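Local coordinates for protein disulfide-isomerase A4 (Rattus norvegicus, PDB 3EC3) that rearranges disulfide bonds in proteins of the endoplasmic reticulum, and is represented here by its two noncatalytic thioredoxin-like domains, b and b', at residues G31-Q34 / G40-Q43; V137-V142 / T181-L186; R220-A225 / G229-V234. The protein carries 1 engineered substitution. One frame throughout, in Å; residues are numbered along the deposited sequence.

How the contacts relate
From the N terminus, the three contacts follow one another along the chain, with none enclosing or crossing another. Contact 1 closes the short connection from strand 28-32 to helix 39-51, inside the first thioredoxin-like domain. Contact 2 bridges a far longer excursion in the second domain: strand 135-140 leads through helix 149-163 and strand 170-175 before helix 180-185 returns to it. Contact 3 closes the tight turn after helix 216-227, from which the tail runs past strand 206-208. Contacts 2 and 3 meet where Val234 packs on Asp185 and Leu186; their centres lie about 17 Å apart, whereas contact 1 is about 41 Å from contact 2, centre to centre.

Contact 1: residues G31-Q34 / G40-Q43; sequences GVFQ and GYLQ
The ring of Phe33 lies against the first turn of helix 39-51, with one face turned to the backbone joining Gly40 to Tyr41. Tyr41 N sits above this face, displaced toward the rim and 3.5 Å from Phe33 CD2, and Gly40 C is 3.5 Å from Phe33 CE2. Gly40 allows this close approach, since a CB there would stand tightly against the ring. With CG anti to its own carbonyl carbon (chi1 -65°), Phe33 projects its ring toward the helix.

The Tyr41 side chain crosses that of Phe33 at about a right angle. Its CB touches Phe33 CG at 3.6 Å, and its ring then leads away, presenting an edge to Phe33 CD1. Beyond the contact the Tyr41 ring meets His59 and Phe61, and its OH is hydrogen-bonded to Gln45. Asp38, just before helix 39-51, accepts hydrogen bonds from the N-H groups of both Gln34 and Gly40. Replacing Phe33 with alanine would probably open a gap beside the Gly40-Tyr41 peptide and deprive Tyr41 CB of an apolar neighbour. The arrangement belongs to the strand-loop-helix half of a beta-alpha-beta unit in the thioredoxin-like fold, completed by strand 57-60.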
# COMPACT_ATOMS: atom_id res chain seq x y z
N GLY A 31 -7.31 1.52 -15.99
CA GLY A 31 -7.34 0.79 -17.27
C GLY A 31 -7.18 1.77 -18.43
O GLY A 31 -7.97 2.73 -18.54
N VAL A 32 -6.22 1.53 -19.32
CA VAL A 32 -6.00 2.46 -20.44
C VAL A 32 -6.29 1.71 -21.73
O VAL A 32 -5.50 0.84 -22.11
CB VAL A 32 -4.54 2.97 -20.47
CG1 VAL A 32 -4.29 3.97 -21.65
CG2 VAL A 32 -4.13 3.63 -19.09
N PHE A 33 -7.36 2.07 -22.41
CA PHE A 33 -7.91 1.29 -23.52
C PHE A 33 -8.26 2.14 -24.70
O PHE A 33 -8.26 3.36 -24.61
CB PHE A 33 -9.08 0.43 -23.01
CG PHE A 33 -8.62 -0.61 -22.01
CD1 PHE A 33 -8.87 -0.44 -20.64
CD2 PHE A 33 -7.83 -1.70 -22.45
CE1 PHE A 33 -8.40 -1.37 -19.70
CE2 PHE A 33 -7.34 -2.63 -21.52
CZ PHE A 33 -7.62 -2.46 -20.14
N GLN A 34 -8.56 1.51 -25.83
CA GLN A 34 -8.82 2.27 -27.06
C GLN A 34 -10.24 2.85 -27.09
O GLN A 34 -10.48 3.89 -27.69
CB GLN A 34 -8.53 1.40 -28.27
CG GLN A 34 -7.08 0.82 -28.22
CD GLN A 34 -6.71 0.13 -29.48
OE1 GLN A 34 -6.17 -1.00 -29.44
NE2 GLN A 34 -7.04 0.75 -30.62
N GLY A 40 -10.13 -5.68 -24.35
CA GLY A 40 -9.31 -5.62 -23.13
C GLY A 40 -10.04 -4.83 -22.05
O GLY A 40 -10.05 -5.19 -20.86
N TYR A 41 -10.67 -3.74 -22.45
CA TYR A 41 -11.48 -2.97 -21.50
C TYR A 41 -12.58 -3.83 -20.87
O TYR A 41 -12.90 -3.70 -19.69
CB TYR A 41 -12.07 -1.76 -22.22
CG TYR A 41 -13.14 -1.01 -21.42
CD1 TYR A 41 -14.46 -0.96 -21.87
CD2 TYR A 41 -12.80 -0.35 -20.21
CE1 TYR A 41 -15.43 -0.28 -21.15
CE2 TYR A 41 -13.78 0.28 -19.47
CZ TYR A 41 -15.07 0.36 -19.97
OH TYR A 41 -16.06 1.02 -19.24
N LEU A 42 -13.19 -4.71 -21.66
CA LEU A 42 -14.30 -5.51 -21.16
C LEU A 42 -13.80 -6.51 -20.13
O LEU A 42 -14.46 -6.76 -19.13
CB LEU A 42 -15.03 -6.22 -22.33
CG LEU A 42 -15.74 -5.25 -23.30
CD1 LEU A 42 -16.42 -6.08 -24.34
CD2 LEU A 42 -16.81 -4.39 -22.62
N GLN A 43 -12.61 -7.06 -20.38
CA GLN A 43 -11.97 -7.96 -19.44
C GLN A 43 -11.62 -7.22 -18.12
O GLN A 43 -11.77 -7.74 -16.99
CB GLN A 43 -10.70 -8.53 -20.07
CG GLN A 43 -10.93 -9.62 -21.10
CD GLN A 43 -11.80 -10.77 -20.58
OE1 GLN A 43 -13.01 -10.81 -20.80
NE2 GLN A 43 -11.18 -11.71 -19.91

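Contact 2: residues V137-V142 / T181-L186; sequences VVYYSV and TEVKDL
Tyr139 reaches from strand 135-140 to helix 180-185 and meets Glu182, Val183 and Leu186, combining one polar bond with apolar packing around its ring.

The polar link is the hydrogen bond donated by Tyr139 OH to Glu182 OE2, 2.6 Å long. OE2 lies at the edge of the tyrosine ring, in its plane, yet the hydroxyl approaches this oxygen from above the carboxylate plane, 51° out of it. Ring and carboxylate are turned steeply against each other, their planes 76° apart. Glu182 spans the gap with CG anti to the backbone N and its chain extended beyond CG, bringing the carboxylate to the phenol. The same OE2 forms a salt bridge with Arg121 of strand 118-121.

Apolar contacts surround the ring. Val183, one residue on from Glu182, places CG2 over one face of the Tyr139 ring in a CH-pi contact, 4.0 Å from the centroid and 22° off the normal; its nearest ring atom is CD2, at 3.7 Å. The opposite face is covered by Val137 CG1, from the same strand as the tyrosine. Leu186, three residues beyond Val183, crosses the tyrosine side chain at about a right angle, its CD1 standing 3.9 Å from Tyr139 CZ and 3.4 Å from Tyr139 OH.

The ring is thus held between two valine methyls, while its hydroxyl is directed to a carboxylate that also faces an arginine. Sharing OE2 between the phenol and Arg121 would probably stabilise the negative charge of Glu182 in this partly exposed position beside a buried ring, and it ties the helix to two strands of the second thioredoxin-like domain.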
# COMPACT_ATOMS: atom_id res chain seq x y z
N VAL A 137 4.48 -3.58 11.84
CA VAL A 137 3.84 -2.27 12.03
C VAL A 137 4.72 -1.31 12.81
O VAL A 137 5.23 -1.66 13.86
CB VAL A 137 2.51 -2.39 12.79
CG1 VAL A 137 1.80 -0.97 12.83
CG2 VAL A 137 1.59 -3.44 12.11
N VAL A 138 4.90 -0.09 12.28
CA VAL A 138 5.65 0.96 12.97
C VAL A 138 4.69 2.08 13.39
O VAL A 138 4.02 2.72 12.56
CB VAL A 138 6.85 1.48 12.12
CG1 VAL A 138 7.56 2.66 12.79
CG2 VAL A 138 7.86 0.33 11.84
N TYR A 139 4.61 2.30 14.71
CA TYR A 139 3.65 3.23 15.29
C TYR A 139 4.27 4.58 15.67
O TYR A 139 5.30 4.64 16.35
CB TYR A 139 3.06 2.64 16.58
CG TYR A 139 2.39 1.29 16.45
CD1 TYR A 139 3.10 0.11 16.66
CD2 TYR A 139 1.03 1.19 16.15
CE1 TYR A 139 2.48 -1.14 16.56
CE2 TYR A 139 0.41 -0.08 16.04
CZ TYR A 139 1.15 -1.23 16.25
OH TYR A 139 0.58 -2.48 16.15
N TYR A 140 3.61 5.64 15.26
CA TYR A 140 4.00 7.00 15.63
C TYR A 140 2.90 7.99 15.29
O TYR A 140 1.80 7.60 14.97
CB TYR A 140 5.36 7.42 15.02
CG TYR A 140 5.46 7.46 13.50
CD1 TYR A 140 5.73 6.29 12.77
CD2 TYR A 140 5.37 8.67 12.81
CE1 TYR A 140 5.88 6.33 11.39
CE2 TYR A 140 5.50 8.73 11.41
CZ TYR A 140 5.76 7.54 10.72
OH TYR A 140 5.92 7.57 9.37
N SER A 141 3.21 9.28 15.36
CA SER A 141 2.22 10.29 14.98
C SER A 141 2.22 10.47 13.47
O SER A 141 3.13 11.10 12.92
CB SER A 141 2.50 11.62 15.72
OG SER A 141 1.62 12.63 15.28
N VAL A 142 1.22 9.92 12.79
CA VAL A 142 1.22 9.89 11.30
C VAL A 142 0.35 11.02 10.79
O VAL A 142 -0.82 11.07 11.11
CB VAL A 142 0.71 8.50 10.76
CG1 VAL A 142 0.55 8.53 9.22
CG2 VAL A 142 1.71 7.40 11.16
N THR A 181 -5.28 1.29 21.68
CA THR A 181 -5.54 0.09 22.45
C THR A 181 -4.75 -1.12 21.97
O THR A 181 -4.36 -1.95 22.77
CB THR A 181 -7.07 -0.18 22.73
OG1 THR A 181 -7.28 -1.58 22.94
CG2 THR A 181 -7.96 0.30 21.59
N GLU A 182 -4.48 -1.20 20.66
CA GLU A 182 -3.52 -2.18 20.15
C GLU A 182 -2.14 -1.98 20.79
O GLU A 182 -1.49 -2.97 21.17
CB GLU A 182 -3.41 -2.09 18.62
CG GLU A 182 -2.51 -3.13 18.02
CD GLU A 182 -2.61 -3.15 16.53
OE1 GLU A 182 -3.39 -3.97 16.01
OE2 GLU A 182 -1.95 -2.31 15.88
N VAL A 183 -1.70 -0.69 20.90
CA VAL A 183 -0.40 -0.33 21.50
C VAL A 183 -0.29 -0.63 23.00
O VAL A 183 0.75 -1.10 23.48
CB VAL A 183 -0.09 1.17 21.24
CG1 VAL A 183 1.13 1.66 22.05
CG2 VAL A 183 0.11 1.42 19.73
N LYS A 184 -1.38 -0.36 23.74
CA LYS A 184 -1.46 -0.68 25.15
C LYS A 184 -1.30 -2.18 25.31
O LYS A 184 -0.44 -2.66 26.07
CB LYS A 184 -2.81 -0.23 25.72
CG LYS A 184 -2.97 -0.45 27.21
CD LYS A 184 -4.36 0.01 27.66
CE LYS A 184 -4.51 1.57 27.58
NZ LYS A 184 -4.83 2.09 26.18
N ASP A 185 -2.10 -2.92 24.54
CA ASP A 185 -2.12 -4.39 24.56
C ASP A 185 -0.80 -5.06 24.16
O ASP A 185 -0.52 -6.20 24.58
CB ASP A 185 -3.28 -4.91 23.70
CG ASP A 185 -4.65 -4.50 24.25
OD1 ASP A 185 -4.72 -3.98 25.39
OD2 ASP A 185 -5.66 -4.71 23.55
N LEU A 186 0.01 -4.35 23.37
CA LEU A 186 1.37 -4.77 23.03
C LEU A 186 2.38 -4.49 24.15
O LEU A 186 3.55 -4.88 24.04
CB LEU A 186 1.82 -4.10 21.72
CG LEU A 186 1.03 -4.55 20.49
CD1 LEU A 186 1.27 -3.60 19.32
CD2 LEU A 186 1.40 -5.99 20.11

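Contact 3: residues R220-A225 / G229-V234; sequences REFVMA and GKLKPV. Unlike the reference sequence in segment 220-225: Arg220 (reference Gln).
A Schellman motif ends helix 216-227 in the second thioredoxin-like domain, and the chain beyond it folds back along the last turns. The reversal is centred on Gly229, the first residue to leave helical geometry; its positive phi of 70° is a conformation that favours glycine.

Across the turn, Lys230 N donates a hydrogen bond of 2.7 Å to Ala225 O. The N-H points almost straight at the oxygen, at 166°, and the donor is tilted 24° from the carbonyl plane. Gly229 N also comes near this oxygen, but its angle is too poor for a bond. The foot of the Lys230 side chain lies against the same carbonyl, with CB 3.5 Å from Ala225 O, before the bent chain leads its amino group away from the helix.

The apolar part of the contact is carried by Leu231, whose CG is anti to its own carbonyl carbon, directing the two methyl groups back at the helix. They divide the work: Leu231 CD2 packs on Ala225 CB at 3.7 Å, whereas Leu231 CD1 lies 3.5 Å from Phe222 CE2, one turn earlier. Leucine and phenylalanine side chains cross at about a right angle, and the methyl meets the ring obliquely. Phe222 also touches Ala197 and Ile199 of strand 196-200, while Leu231 touches Phe207 of strand 206-208, which joins this cap to the sheet.

Polar and apolar elements therefore work side by side. The Ala225 carbonyl, whose regular i+4 donor Gly229 N is badly angled, instead receives the N-H of Lys230, five residues on, as in the 6→1 bond of a Schellman motif. Next to it Leu231 bridges Ala225 and Phe222, fastening the departing chain to the helix by hydrophobic packing as well as by a backbone bond.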
# COMPACT_ATOMS: atom_id res chain seq x y z
N ARG A 220 15.68 -3.31 11.83
CA ARG A 220 16.19 -4.49 11.11
C ARG A 220 16.52 -5.69 12.04
O ARG A 220 16.30 -6.85 11.68
CB ARG A 220 17.42 -4.17 10.24
CG ARG A 220 17.50 -5.13 9.03
CD ARG A 220 18.89 -5.59 8.63
NE ARG A 220 18.79 -6.84 7.85
CZ ARG A 220 18.79 -6.94 6.52
NH1 ARG A 220 18.91 -5.85 5.77
NH2 ARG A 220 18.70 -8.13 5.92
N GLU A 221 17.03 -5.37 13.24
CA GLU A 221 17.37 -6.37 14.26
C GLU A 221 16.15 -7.11 14.80
O GLU A 221 16.18 -8.33 14.99
CB GLU A 221 18.15 -5.70 15.38
CG GLU A 221 19.46 -5.08 14.90
CD GLU A 221 20.31 -4.43 16.01
OE1 GLU A 221 19.77 -3.93 17.02
OE2 GLU A 221 21.55 -4.41 15.83
N PHE A 222 15.08 -6.36 15.05
CA PHE A 222 13.79 -6.85 15.52
C PHE A 222 13.14 -7.82 14.52
O PHE A 222 12.72 -8.92 14.90
CB PHE A 222 12.89 -5.63 15.81
CG PHE A 222 11.47 -5.95 16.19
CD1 PHE A 222 10.41 -5.37 15.47
CD2 PHE A 222 11.17 -6.75 17.30
CE1 PHE A 222 9.08 -5.61 15.82
CE2 PHE A 222 9.84 -7.00 17.66
CZ PHE A 222 8.79 -6.44 16.92
N VAL A 223 13.08 -7.41 13.25
CA VAL A 223 12.60 -8.27 12.15
C VAL A 223 13.49 -9.53 11.96
O VAL A 223 12.97 -10.64 11.75
CB VAL A 223 12.46 -7.47 10.82
CG1 VAL A 223 12.14 -8.37 9.64
CG2 VAL A 223 11.38 -6.34 10.99
N MSE A 224 14.80 -9.36 12.01
CA MSE A 224 15.73 -10.49 11.90
C MSE A 224 15.51 -11.47 13.06
O MSE A 224 15.46 -12.70 12.85
CB MSE A 224 17.19 -10.02 11.87
CG MSE A 224 17.75 -9.77 10.47
SE MSE A 224 17.72 -11.43 9.38
CE MSE A 224 18.45 -10.79 7.65
N ALA A 225 15.35 -10.93 14.27
CA ALA A 225 15.16 -11.79 15.45
C ALA A 225 13.84 -12.55 15.32
O ALA A 225 13.76 -13.76 15.67
CB ALA A 225 15.22 -10.98 16.73
N GLY A 229 13.21 -16.72 14.80
CA GLY A 229 12.44 -17.31 15.89
C GLY A 229 12.98 -17.01 17.27
O GLY A 229 12.87 -17.83 18.17
N LYS A 230 13.58 -15.83 17.45
CA LYS A 230 14.27 -15.48 18.70
C LYS A 230 13.44 -14.59 19.63
O LYS A 230 13.91 -14.21 20.71
CB LYS A 230 15.62 -14.83 18.41
CG LYS A 230 16.69 -15.81 17.99
CD LYS A 230 17.78 -15.16 17.15
CE LYS A 230 18.58 -14.10 17.91
NZ LYS A 230 19.95 -13.96 17.33
N LEU A 231 12.20 -14.29 19.22
CA LEU A 231 11.27 -13.44 19.99
C LEU A 231 10.17 -14.25 20.67
O LEU A 231 9.81 -15.34 20.22
CB LEU A 231 10.62 -12.40 19.08
CG LEU A 231 11.50 -11.42 18.30
CD1 LEU A 231 10.60 -10.46 17.50
CD2 LEU A 231 12.47 -10.66 19.22
N LYS A 232 9.61 -13.69 21.75
CA LYS A 232 8.50 -14.30 22.48
C LYS A 232 7.29 -13.38 22.38
O LYS A 232 7.43 -12.15 22.47
CB LYS A 232 8.87 -14.51 23.96
CG LYS A 232 9.79 -15.71 24.22
CD LYS A 232 9.40 -16.90 23.32
CE LYS A 232 10.37 -18.06 23.47
NZ LYS A 232 10.31 -18.57 24.86
N PRO A 233 6.08 -13.98 22.22
CA PRO A 233 4.88 -13.17 21.98
C PRO A 233 4.27 -12.51 23.20
O PRO A 233 4.44 -12.99 24.35
CB PRO A 233 3.88 -14.17 21.38
CG PRO A 233 4.30 -15.50 21.92
CD PRO A 233 5.77 -15.44 22.26
N VAL A 234 3.53 -11.44 22.95
CA VAL A 234 2.77 -10.75 24.00
C VAL A 234 1.53 -11.60 24.39
O VAL A 234 1.06 -12.42 23.60
CB VAL A 234 2.37 -9.31 23.58
CG1 VAL A 234 1.91 -8.50 24.77
CG2 VAL A 234 3.54 -8.60 22.89